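Mandelate racemase/muconate lactonizing enzyme-like protein (Roseovarius sp. TM1035, PDB 3RCY) has no known substrate but probably works as a magnesium-dependent enzyme of the enolase superfamily, abstracting a proton next to a substrate carboxylate. Local coordinates at residues A[17-22]-A[338-343]; A[22-27]-A[314-319]; A[116-121]-A[326-331]; A[123-128]-A[357-362]. All blocks are in the same frame, centred on the assembly; numbering follows the deposited sequence.

Overall arrangement
Contacts 1 and 2 lie side by side, their centres about 10 Å apart. They share R22, and H343 of contact 1 packs on W24 of contact 2. Both join the N-terminal domain to the C-terminal barrel domain. Contacts 3 and 4 form a second pair, with centres about 11 Å apart and N123 and P360 meeting the segment 326-331. Helix 316-327 connects the pairs: contact 2 uses its beginning and contact 3 its C-terminal end. The centres of contacts 2 and 3 are about 22 Å apart. W319 also touches I358 of contact 4. The magnesium ion, bound by E235 and E261, is about 10 Å from the side chain of I338 and about 12 Å from that of A314.

Contact 1 of 4, residues A[17-22]-A[338-343]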
loop_
_atom_site.group_PDB
_atom_site.type_symbol
_atom_site.label_atom_id
_atom_site.label_comp_id
_atom_site.label_asym_id
_atom_site.label_seq_id
_atom_site.Cartn_x
_atom_site.Cartn_y
_atom_site.Cartn_z
ATOM N N PRO A 17 38.092 28.665 19.587
ATOM C CA PRO A 17 37.988 27.822 18.386
ATOM C C PRO A 17 36.645 27.930 17.659
ATOM O O PRO A 17 36.485 27.336 16.592
ATOM C CB PRO A 17 38.177 26.406 18.943
ATOM C CG PRO A 17 37.615 26.488 20.329
ATOM C CD PRO A 17 37.947 27.871 20.825
ATOM N N GLY A 18 35.691 28.661 18.239
ATOM C CA GLY A 18 34.448 29.014 17.544
ATOM C C GLY A 18 33.369 27.950 17.461
ATOM O O GLY A 18 32.733 27.787 16.406
ATOM N N TRP A 19 33.137 27.234 18.561
ATOM C CA TRP A 19 32.047 26.246 18.605
ATOM C C TRP A 19 30.693 26.937 18.516
ATOM O O TRP A 19 30.418 27.879 19.265
ATOM C CB TRP A 19 32.103 25.380 19.866
ATOM C CG TRP A 19 33.434 24.742 20.157
ATOM C CD1 TRP A 19 33.978 24.527 21.391
ATOM C CD2 TRP A 19 34.382 24.227 19.205
ATOM N NE1 TRP A 19 35.202 23.916 21.272
ATOM C CE2 TRP A 19 35.477 23.717 19.944
ATOM C CE3 TRP A 19 34.410 24.139 17.801
ATOM C CZ2 TRP A 19 36.600 23.138 19.328
ATOM C CZ3 TRP A 19 35.527 23.564 17.184
ATOM C CH2 TRP A 19 36.606 23.067 17.952
ATOM N N GLY A 20 29.857 26.460 17.600
ATOM C CA GLY A 20 28.598 27.116 17.292
ATOM C C GLY A 20 28.601 27.836 15.949
ATOM O O GLY A 20 27.593 28.437 15.580
ATOM N N GLY A 21 29.721 27.781 15.224
ATOM C CA GLY A 21 29.788 28.307 13.851
ATOM C C GLY A 21 30.488 29.652 13.706
ATOM O O GLY A 21 30.945 30.233 14.692
ATOM N N ARG A 22 30.559 30.153 12.472
ATOM C CA ARG A 22 31.325 31.372 12.166
ATOM C C ARG A 22 30.693 32.661 12.700
ATOM O O ARG A 22 31.408 33.594 13.068
ATOM C CB ARG A 22 31.575 31.502 10.658
ATOM C CG ARG A 22 32.665 30.585 10.120
ATOM C CD ARG A 22 33.010 30.942 8.673
ATOM N NE ARG A 22 34.094 30.114 8.142
ATOM C CZ ARG A 22 33.938 28.892 7.637
ATOM N NH1 ARG A 22 32.735 28.321 7.585
ATOM N NH2 ARG A 22 34.997 28.230 7.186
ATOM N N ILE A 338 25.851 23.784 23.957
ATOM C CA ILE A 338 27.243 24.116 23.676
ATOM C C ILE A 338 27.771 24.962 24.830
ATOM O O ILE A 338 27.258 26.059 25.105
ATOM C CB ILE A 338 27.416 24.885 22.331
ATOM C CG1 ILE A 338 26.734 24.135 21.174
ATOM C CG2 ILE A 338 28.917 25.113 22.037
ATOM C CD1 ILE A 338 26.733 24.892 19.835
ATOM N N GLU A 339 28.780 24.439 25.516
ATOM C CA GLU A 339 29.354 25.129 26.662
ATOM C C GLU A 339 30.646 25.839 26.269
ATOM O O GLU A 339 31.679 25.194 26.099
ATOM C CB GLU A 339 29.614 24.134 27.795
ATOM C CG GLU A 339 29.741 24.754 29.174
ATOM C CD GLU A 339 30.359 23.804 30.199
ATOM O OE1 GLU A 339 30.466 22.588 29.908
ATOM O OE2 GLU A 339 30.746 24.279 31.295
ATOM N N THR A 340 30.580 27.161 26.113
ATOM C CA THR A 340 31.778 27.975 25.865
ATOM C C THR A 340 31.685 29.250 26.686
ATOM O O THR A 340 30.576 29.668 27.042
ATOM C CB THR A 340 31.983 28.354 24.358
ATOM O OG1 THR A 340 31.036 29.356 23.970
ATOM C CG2 THR A 340 31.873 27.136 23.439
ATOM N N PRO A 341 32.841 29.876 26.999
ATOM C CA PRO A 341 32.792 31.150 27.714
ATOM C C PRO A 341 31.930 32.195 26.992
ATOM O O PRO A 341 31.194 32.934 27.642
ATOM C CB PRO A 341 34.268 31.585 27.769
ATOM C CG PRO A 341 35.029 30.300 27.692
ATOM C CD PRO A 341 34.229 29.436 26.759
ATOM N N PHE A 342 32.010 32.242 25.662
ATOM C CA PHE A 342 31.281 33.254 24.885
ATOM C C PHE A 342 29.765 33.025 24.910
ATOM O O PHE A 342 29.005 33.978 25.110
ATOM C CB PHE A 342 31.805 33.331 23.441
ATOM C CG PHE A 342 31.249 34.492 22.649
ATOM C CD1 PHE A 342 31.650 35.798 22.921
ATOM C CD2 PHE A 342 30.330 34.274 21.628
ATOM C CE1 PHE A 342 31.138 36.878 22.190
ATOM C CE2 PHE A 342 29.810 35.341 20.889
ATOM C CZ PHE A 342 30.216 36.645 21.168
ATOM N N HIS A 343 29.331 31.772 24.714
ATOM C CA HIS A 343 27.914 31.410 24.895
ATOM C C HIS A 343 27.392 31.905 26.243
ATOM O O HIS A 343 26.347 32.561 26.312
ATOM C CB HIS A 343 27.708 29.888 24.850
ATOM C CG HIS A 343 27.520 29.325 23.474
ATOM N ND1 HIS A 343 28.567 28.841 22.719
ATOM C CD2 HIS A 343 26.398 29.117 22.740
ATOM C CE1 HIS A 343 28.103 28.377 21.572
ATOM N NE2 HIS A 343 26.791 28.534 21.558
HETATM O O HOH W 1 31.394 29.941 21.024
#
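W19 and G20 pack against I338, T340 and H343. W19 and G20 are the middle residues of a type II beta turn from G18 to G21, in the loop between the first two strands of the N-terminal domain. In enolase superfamily members this loop commonly closes over the barrel, and here it meets the segment that follows barrel strand 335-336. The tight part is around G20 and the H343 ring. W19 O lies at the ring edge, near its plane, 3.3 Å from H343 CE1. A side chain on G20, whose backbone angles alone call for glycine, would press on that carbon. I338 CD1 comes within 3.9 Å of G20 CA, and I338 CG2 packs on W19 CB. The outer side is looser. W19 and T340 are partly exposed, and T340 CG2 stands at the indole edge, 3.9 Å from W19 CD1. The indole also stacks on Y133. A water bridges the segments, donating to W19 O and bonded to T340 OG1. T340 is the N-cap of helix 341-346. At chi1 74° its OG1 lies between backbone N and carbonyl carbon, takes a nearly straight bond (169°) from H343 N at 3.0 Å and shares a hydrogen bond of 2.8 Å with H343 ND1.

Contact 2 of 4, residues A[22-27]-A[314-319]; sequences RYWILV and AGPVEW
The W24 indole carries G315 on one face. G315 CA stands over the centre of the six-membered ring, 3.3 Å from the centroid and only 11° off the normal, a CH-pi contact. A314 C covers the same face nearer the rim, 3.3 Å from W24 NE1. P316 approaches obliquely, its CD 3.6 Å from W24 CZ3. The F342 ring also meets the indole, with the planes at about 35°. W24 NE1 donates to G20 O, which fixes the turn of the ring. A side chain on G315 would clash with W24 CE3, so glycine suits this close approach. The contact joins strand 24-31 of the N-terminal domain's antiparallel sheet to the start of barrel helix 316-327, with G315 at the N-cap. E40 of the neighbouring strand 36-41 accepts from G315 N and E318 N, and its carboxylate is likely to be favoured by the helix end. A leucine in place of W24 would probably leave G20 O without its donor and open a gap over G315 CA. Further along the strand, L26 takes over from the indole. With CG anti to its carbonyl carbon (chi1 -49°), L26 reaches CD2 to within 4.1 Å of V317 CG2.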
loop_
_atom_site.group_PDB
_atom_site.type_symbol
_atom_site.label_atom_id
_atom_site.label_comp_id
_atom_site.label_asym_id
_atom_site.label_seq_id
_atom_site.Cartn_x
_atom_site.Cartn_y
_atom_site.Cartn_z
ATOM N N ARG A 22 30.559 30.153 12.472
ATOM C CA ARG A 22 31.325 31.372 12.166
ATOM C C ARG A 22 30.693 32.661 12.700
ATOM O O ARG A 22 31.408 33.594 13.068
ATOM C CB ARG A 22 31.575 31.502 10.658
ATOM C CG ARG A 22 32.665 30.585 10.120
ATOM C CD ARG A 22 33.010 30.942 8.673
ATOM N NE ARG A 22 34.094 30.114 8.142
ATOM C CZ ARG A 22 33.938 28.892 7.637
ATOM N NH1 ARG A 22 32.735 28.321 7.585
ATOM N NH2 ARG A 22 34.997 28.230 7.186
ATOM N N TYR A 23 29.363 32.717 12.726
ATOM C CA TYR A 23 28.649 33.901 13.212
ATOM C C TYR A 23 27.232 33.531 13.625
ATOM O O TYR A 23 26.671 32.534 13.143
ATOM C CB TYR A 23 28.613 35.025 12.148
ATOM C CG TYR A 23 28.026 34.555 10.836
ATOM C CD1 TYR A 23 26.641 34.471 10.664
ATOM C CD2 TYR A 23 28.855 34.157 9.775
ATOM C CE1 TYR A 23 26.095 34.005 9.487
ATOM C CE2 TYR A 23 28.310 33.698 8.579
ATOM C CZ TYR A 23 26.928 33.619 8.444
ATOM O OH TYR A 23 26.359 33.154 7.272
ATOM N N TRP A 24 26.661 34.345 14.510
ATOM C CA TRP A 24 25.272 34.200 14.936
ATOM C C TRP A 24 24.510 35.462 14.568
ATOM O O TRP A 24 25.035 36.568 14.689
ATOM C CB TRP A 24 25.184 33.960 16.447
ATOM C CG TRP A 24 25.954 32.761 16.924
ATOM C CD1 TRP A 24 26.198 31.607 16.229
ATOM C CD2 TRP A 24 26.565 32.592 18.206
ATOM N NE1 TRP A 24 26.932 30.736 17.000
ATOM C CE2 TRP A 24 27.171 31.314 18.217
ATOM C CE3 TRP A 24 26.657 33.395 19.349
ATOM C CZ2 TRP A 24 27.864 30.821 19.327
ATOM C CZ3 TRP A 24 27.342 32.900 20.458
ATOM C CH2 TRP A 24 27.941 31.629 20.434
ATOM N N ILE A 25 23.276 35.289 14.107
ATOM C CA ILE A 25 22.455 36.417 13.681
ATOM C C ILE A 25 21.417 36.692 14.755
ATOM O O ILE A 25 20.426 35.971 14.876
ATOM C CB ILE A 25 21.771 36.170 12.307
ATOM C CG1 ILE A 25 22.826 35.891 11.224
ATOM C CG2 ILE A 25 20.912 37.382 11.915
ATOM C CD1 ILE A 25 22.255 35.267 9.938
ATOM N N LEU A 26 21.664 37.735 15.539
ATOM C CA LEU A 26 20.758 38.124 16.612
ATOM C C LEU A 26 19.825 39.227 16.136
ATOM O O LEU A 26 20.238 40.118 15.384
ATOM C CB LEU A 26 21.550 38.601 17.839
ATOM C CG LEU A 26 22.693 37.697 18.334
ATOM C CD1 LEU A 26 23.392 38.353 19.514
ATOM C CD2 LEU A 26 22.190 36.295 18.708
ATOM N N VAL A 27 18.567 39.156 16.561
ATOM C CA VAL A 27 17.610 40.233 16.299
ATOM C C VAL A 27 17.061 40.772 17.617
ATOM O O VAL A 27 16.775 40.013 18.543
ATOM C CB VAL A 27 16.458 39.798 15.338
ATOM C CG1 VAL A 27 17.016 39.448 13.967
ATOM C CG2 VAL A 27 15.646 38.609 15.916
ATOM N N ALA A 314 24.522 27.038 17.223
ATOM C CA ALA A 314 24.304 28.468 17.112
ATOM C C ALA A 314 24.452 29.072 18.506
ATOM O O ALA A 314 25.007 28.434 19.405
ATOM C CB ALA A 314 22.918 28.742 16.536
ATOM N N GLY A 315 23.952 30.289 18.692
ATOM C CA GLY A 315 24.165 31.016 19.941
ATOM C C GLY A 315 23.184 30.683 21.051
ATOM O O GLY A 315 22.269 29.868 20.866
ATOM N N PRO A 316 23.377 31.314 22.223
ATOM C CA PRO A 316 22.610 31.032 23.433
ATOM C C PRO A 316 21.186 31.595 23.408
ATOM O O PRO A 316 20.371 31.234 24.259
ATOM C CB PRO A 316 23.428 31.729 24.522
ATOM C CG PRO A 316 24.107 32.863 23.802
ATOM C CD PRO A 316 24.451 32.297 22.466
ATOM N N VAL A 317 20.902 32.488 22.465
ATOM C CA VAL A 317 19.556 33.046 22.322
ATOM C C VAL A 317 18.634 32.001 21.701
ATOM O O VAL A 317 17.549 31.740 22.222
ATOM C CB VAL A 317 19.538 34.373 21.495
ATOM C CG1 VAL A 317 18.104 34.814 21.210
ATOM C CG2 VAL A 317 20.285 35.481 22.241
ATOM N N GLU A 318 19.065 31.387 20.599
ATOM C CA GLU A 318 18.295 30.277 20.048
ATOM C C GLU A 318 18.178 29.149 21.075
ATOM O O GLU A 318 17.137 28.512 21.186
ATOM C CB GLU A 318 18.897 29.744 18.747
ATOM C CG GLU A 318 17.913 28.840 18.014
ATOM C CD GLU A 318 18.560 27.945 16.979
ATOM O OE1 GLU A 318 19.609 27.323 17.277
ATOM O OE2 GLU A 318 17.997 27.840 15.873
ATOM N N TRP A 319 19.242 28.927 21.843
ATOM C CA TRP A 319 19.223 27.898 22.878
ATOM C C TRP A 319 18.185 28.189 23.962
ATOM O O TRP A 319 17.542 27.272 24.454
ATOM C CB TRP A 319 20.608 27.736 23.498
ATOM C CG TRP A 319 20.709 26.596 24.455
ATOM C CD1 TRP A 319 20.485 25.266 24.191
ATOM C CD2 TRP A 319 21.071 26.673 25.833
ATOM N NE1 TRP A 319 20.685 24.518 25.325
ATOM C CE2 TRP A 319 21.050 25.353 26.348
ATOM C CE3 TRP A 319 21.411 27.730 26.690
ATOM C CZ2 TRP A 319 21.360 25.065 27.679
ATOM C CZ3 TRP A 319 21.713 27.439 28.020
ATOM C CH2 TRP A 319 21.689 26.119 28.496
#

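Contact 3 of 4, residues A[116-121]-A[326-331]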
loop_
_atom_site.group_PDB
_atom_site.type_symbol
_atom_site.label_atom_id
_atom_site.label_comp_id
_atom_site.label_asym_id
_atom_site.label_seq_id
_atom_site.Cartn_x
_atom_site.Cartn_y
_atom_site.Cartn_z
ATOM N N ALA A 116 5.613 29.188 30.406
ATOM C CA ALA A 116 4.335 29.330 31.105
ATOM C C ALA A 116 3.207 29.715 30.142
ATOM O O ALA A 116 2.036 29.453 30.427
ATOM C CB ALA A 116 4.438 30.340 32.269
ATOM N N LEU A 117 3.571 30.313 29.002
ATOM C CA LEU A 117 2.604 30.703 27.969
ATOM C C LEU A 117 2.335 29.586 26.954
ATOM O O LEU A 117 1.450 29.708 26.106
ATOM C CB LEU A 117 3.073 31.978 27.229
ATOM C CG LEU A 117 3.507 33.189 28.073
ATOM C CD1 LEU A 117 3.971 34.351 27.189
ATOM C CD2 LEU A 117 2.408 33.654 29.058
ATOM N N LEU A 118 3.099 28.507 27.046
ATOM C CA LEU A 118 3.057 27.436 26.047
ATOM C C LEU A 118 2.396 26.157 26.565
ATOM O O LEU A 118 2.751 25.059 26.137
ATOM C CB LEU A 118 4.480 27.125 25.548
ATOM C CG LEU A 118 5.305 28.245 24.911
ATOM C CD1 LEU A 118 6.736 27.757 24.652
ATOM C CD2 LEU A 118 4.653 28.761 23.611
ATOM N N GLY A 119 1.428 26.302 27.467
ATOM C CA GLY A 119 0.752 25.138 28.069
ATOM C C GLY A 119 1.358 24.780 29.413
ATOM O O GLY A 119 1.008 23.751 30.016
ATOM N N GLY A 120 2.288 25.618 29.871
ATOM C CA GLY A 120 2.879 25.471 31.200
ATOM C C GLY A 120 4.032 24.481 31.288
ATOM O O GLY A 120 4.588 24.051 30.273
ATOM N N LYS A 121 4.389 24.115 32.510
ATOM C CA LYS A 121 5.576 23.306 32.726
ATOM C C LYS A 121 5.258 21.824 32.632
ATOM O O LYS A 121 4.396 21.321 33.358
ATOM C CB LYS A 121 6.198 23.625 34.086
ATOM C CG LYS A 121 7.559 22.966 34.327
ATOM C CD LYS A 121 8.074 23.279 35.721
ATOM C CE LYS A 121 8.706 24.655 35.767
ATOM N NZ LYS A 121 8.635 25.219 37.149
ATOM N N ALA A 326 11.188 23.182 25.094
ATOM C CA ALA A 326 11.380 21.872 25.733
ATOM C C ALA A 326 10.680 21.753 27.088
ATOM O O ALA A 326 10.146 20.693 27.415
ATOM C CB ALA A 326 12.858 21.586 25.893
ATOM N N ALA A 327 10.694 22.834 27.875
ATOM C CA ALA A 327 10.058 22.838 29.202
ATOM C C ALA A 327 8.550 22.560 29.130
ATOM O O ALA A 327 7.964 22.041 30.092
ATOM C CB ALA A 327 10.301 24.158 29.897
ATOM N N SER A 328 7.950 22.874 27.979
ATOM C CA SER A 328 6.490 22.885 27.815
ATOM C C SER A 328 5.901 21.668 27.101
ATOM O O SER A 328 4.675 21.558 26.982
ATOM C CB SER A 328 6.070 24.149 27.059
ATOM O OG SER A 328 6.380 24.027 25.674
ATOM N N ILE A 329 6.748 20.761 26.613
ATOM C CA ILE A 329 6.243 19.604 25.859
ATOM C C ILE A 329 6.412 18.282 26.609
ATOM O O ILE A 329 7.426 18.066 27.274
ATOM C CB ILE A 329 6.862 19.513 24.439
ATOM C CG1 ILE A 329 8.382 19.286 24.521
ATOM C CG2 ILE A 329 6.491 20.778 23.611
ATOM C CD1 ILE A 329 9.031 18.907 23.201
ATOM N N PRO A 330 5.407 17.394 26.519
ATOM C CA PRO A 330 5.550 16.106 27.189
ATOM C C PRO A 330 6.512 15.173 26.462
ATOM O O PRO A 330 7.122 14.316 27.094
ATOM C CB PRO A 330 4.116 15.540 27.190
ATOM C CG PRO A 330 3.430 16.213 26.068
ATOM C CD PRO A 330 4.057 17.582 25.943
ATOM N N ASN A 331 6.686 15.373 25.156
ATOM C CA ASN A 331 7.524 14.485 24.342
ATOM C C ASN A 331 8.928 15.035 24.040
ATOM O O ASN A 331 9.406 14.979 22.902
ATOM C CB ASN A 331 6.783 14.052 23.054
ATOM C CG ASN A 331 6.343 15.239 22.185
ATOM O OD1 ASN A 331 6.054 16.319 22.684
ATOM N ND2 ASN A 331 6.264 15.019 20.885
#
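In S328 a chi1 of 75° sets OG between the backbone N and the carbonyl carbon and brings it to 3.6 Å from L118 CB. In L118 a chi1 of -58° puts CG anti to the carbonyl carbon, which places L118 CD1 3.9 Å from S328 OG. S328 CB rests at the same time on L118 O, 3.6 Å away. No hydrogen bond crosses between the segments. The polar groups are satisfied by neighbours instead: S328 OG is bonded to F325 O and to K295 NZ, and K295 NZ also donates to L118 O. One lysine thus ties both sides of the contact together. Beside this, G120 O points at the backbone of S328. The S328 CA to G120 O distance is 3.3 Å with an angle of 141° at the hydrogen, a CA-H...O contact. A327 O approaches K121 C at 3.7 Å. The backbones come closest here, with the CA atoms of K121 and S328 5.0 Å apart. G120 has a positive phi that favours glycine, and the backbone angles of G119 by themselves call for it. K121 NZ forms a salt bridge with E362 OE2, while its backbone N donates to OD1 of N70 of a neighbouring subunit. The segment 116-121 thus lies at a subunit interface as well. It belongs to the connection from helix 89-110 of the N-terminal domain to strand 126-131 of the barrel, here packed against A327 and S328 at the C-terminal end of barrel helix 316-327.

Contact 4 of 4, residues A[123-128]-A[357-362]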
loop_
_atom_site.group_PDB
_atom_site.type_symbol
_atom_site.label_atom_id
_atom_site.label_comp_id
_atom_site.label_asym_id
_atom_site.label_seq_id
_atom_site.Cartn_x
_atom_site.Cartn_y
_atom_site.Cartn_z
ATOM N N ASN A 123 8.312 19.827 32.243
ATOM C CA ASN A 123 9.621 19.291 32.599
ATOM C C ASN A 123 10.423 20.199 33.527
ATOM O O ASN A 123 11.029 21.171 33.065
ATOM C CB ASN A 123 10.423 19.003 31.324
ATOM C CG ASN A 123 9.634 18.185 30.334
ATOM O OD1 ASN A 123 9.318 17.032 30.601
ATOM N ND2 ASN A 123 9.279 18.786 29.199
ATOM N N PRO A 124 10.439 19.876 34.835
ATOM C CA PRO A 124 11.225 20.639 35.817
ATOM C C PRO A 124 12.740 20.591 35.548
ATOM O O PRO A 124 13.448 21.515 35.929
ATOM C CB PRO A 124 10.883 19.966 37.155
ATOM C CG PRO A 124 9.606 19.224 36.916
ATOM C CD PRO A 124 9.660 18.796 35.471
ATOM N N ARG A 125 13.224 19.519 34.918
ATOM C CA ARG A 125 14.613 19.438 34.462
ATOM C C ARG A 125 14.670 18.804 33.057
ATOM O O ARG A 125 14.048 17.755 32.797
ATOM C CB ARG A 125 15.505 18.663 35.453
ATOM C CG ARG A 125 15.685 19.327 36.835
ATOM C CD ARG A 125 17.144 19.298 37.329
ATOM N NE ARG A 125 17.961 20.337 36.701
ATOM C CZ ARG A 125 19.276 20.493 36.878
ATOM N NH1 ARG A 125 19.914 21.473 36.245
ATOM N NH2 ARG A 125 19.961 19.673 37.674
ATOM N N ILE A 126 15.404 19.463 32.168
ATOM C CA ILE A 126 15.512 19.040 30.778
ATOM C C ILE A 126 16.858 18.347 30.554
ATOM O O ILE A 126 17.912 18.899 30.865
ATOM C CB ILE A 126 15.354 20.248 29.823
ATOM C CG1 ILE A 126 13.981 20.917 30.035
ATOM C CG2 ILE A 126 15.566 19.827 28.370
ATOM C CD1 ILE A 126 13.921 22.397 29.621
ATOM N N ARG A 127 16.811 17.130 30.032
ATOM C CA ARG A 127 18.016 16.378 29.708
ATOM C C ARG A 127 18.813 17.101 28.621
ATOM O O ARG A 127 18.258 17.473 27.585
ATOM C CB ARG A 127 17.629 14.982 29.241
ATOM C CG ARG A 127 18.774 14.022 29.120
ATOM C CD ARG A 127 18.254 12.632 28.762
ATOM N NE ARG A 127 19.360 11.724 28.491
ATOM C CZ ARG A 127 19.248 10.539 27.901
ATOM N NH1 ARG A 127 18.065 10.099 27.489
ATOM N NH2 ARG A 127 20.333 9.800 27.712
ATOM N N ALA A 128 20.105 17.311 28.871
ATOM C CA ALA A 128 20.981 17.983 27.911
ATOM C C ALA A 128 21.992 17.017 27.310
ATOM O O ALA A 128 22.301 15.975 27.898
ATOM C CB ALA A 128 21.717 19.159 28.580
ATOM N N TYR A 357 21.843 18.609 33.091
ATOM C CA TYR A 357 20.440 19.003 32.980
ATOM C C TYR A 357 20.252 20.514 33.000
ATOM O O TYR A 357 21.087 21.242 33.538
ATOM C CB TYR A 357 19.622 18.365 34.106
ATOM C CG TYR A 357 19.437 16.875 33.952
ATOM C CD1 TYR A 357 20.393 15.977 34.442
ATOM C CD2 TYR A 357 18.310 16.360 33.325
ATOM C CE1 TYR A 357 20.232 14.605 34.293
ATOM C CE2 TYR A 357 18.134 14.984 33.174
ATOM C CZ TYR A 357 19.101 14.117 33.664
ATOM O OH TYR A 357 18.935 12.756 33.523
ATOM N N ILE A 358 19.144 20.965 32.414
ATOM C CA ILE A 358 18.783 22.377 32.367
ATOM C C ILE A 358 17.480 22.628 33.113
ATOM O O ILE A 358 16.457 22.007 32.813
ATOM C CB ILE A 358 18.590 22.878 30.904
ATOM C CG1 ILE A 358 19.778 22.486 30.018
ATOM C CG2 ILE A 358 18.371 24.393 30.877
ATOM C CD1 ILE A 358 19.399 22.315 28.548
ATOM N N THR A 359 17.518 23.561 34.061
ATOM C CA THR A 359 16.324 24.001 34.770
ATOM C C THR A 359 15.685 25.168 34.011
ATOM O O THR A 359 16.355 26.162 33.732
ATOM C CB THR A 359 16.661 24.404 36.228
ATOM O OG1 THR A 359 17.202 23.268 36.911
ATOM C CG2 THR A 359 15.414 24.874 36.980
ATOM N N PRO A 360 14.392 25.044 33.658
ATOM C CA PRO A 360 13.682 26.154 33.008
ATOM C C PRO A 360 13.765 27.413 33.864
ATOM O O PRO A 360 13.525 27.340 35.075
ATOM C CB PRO A 360 12.234 25.658 32.952
ATOM C CG PRO A 360 12.358 24.170 32.929
ATOM C CD PRO A 360 13.535 23.854 33.802
ATOM N N PRO A 361 14.131 28.557 33.255
ATOM C CA PRO A 361 14.202 29.802 34.024
ATOM C C PRO A 361 12.820 30.298 34.447
ATOM O O PRO A 361 11.819 30.039 33.757
ATOM C CB PRO A 361 14.871 30.790 33.058
ATOM C CG PRO A 361 14.714 30.213 31.714
ATOM C CD PRO A 361 14.647 28.722 31.883
ATOM N N GLU A 362 12.779 30.989 35.585
ATOM C CA GLU A 362 11.529 31.476 36.164
ATOM C C GLU A 362 11.269 32.956 35.881
ATOM O O GLU A 362 10.141 33.423 36.067
ATOM C CB GLU A 362 11.497 31.218 37.680
ATOM C CG GLU A 362 11.415 29.737 38.078
ATOM C CD GLU A 362 10.075 29.075 37.719
ATOM O OE1 GLU A 362 9.024 29.760 37.696
ATOM O OE2 GLU A 362 10.085 27.853 37.459
#
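I358 O accepts from I126 N at 2.8 Å, with an N-H...O angle of 165°, and R125 CA leans on the same oxygen at 3.6 Å. I358 N returns a bond to I126 O. This makes I126 and I358 an antiparallel hydrogen-bonded pair, which adds short strand 357-358 to strand 126-131 of the barrel. R127 and Y357 form the next, non-hydrogen-bonded pair. The isoleucine side chains lie on the buried sheet face, where I358 CD1 packs on A128 CB at 3.9 Å and W319 and V323 of helix 316-327 cover them. R127 and Y357 lie on the other face. R125 bends at chi2 (-136°) and chi3 to bring its guanidinium over Y357, whose CB sits 3.5 Å from R125 CZ, over the centre of one face. The tyrosine ring is turned 42° from that plane and passes R127 CA at 3.6 Å from CD2. R127 is extended; its NE hydrogen-bonds T163 OG1 and its NH2 forms a salt bridge with D205 OD2. It makes a cation-pi contact with Y396 of a neighbouring subunit; that Y396 also packs on Y357. A glycine in place of Y357 would take away the carbon at the guanidinium face and probably leave R125 less firmly placed, with a gap beside R127. Past the strand, P360 packs on the backbone before R125. Its CD lies 3.2 Å from P124 O and its CG 3.3 Å from N123 O.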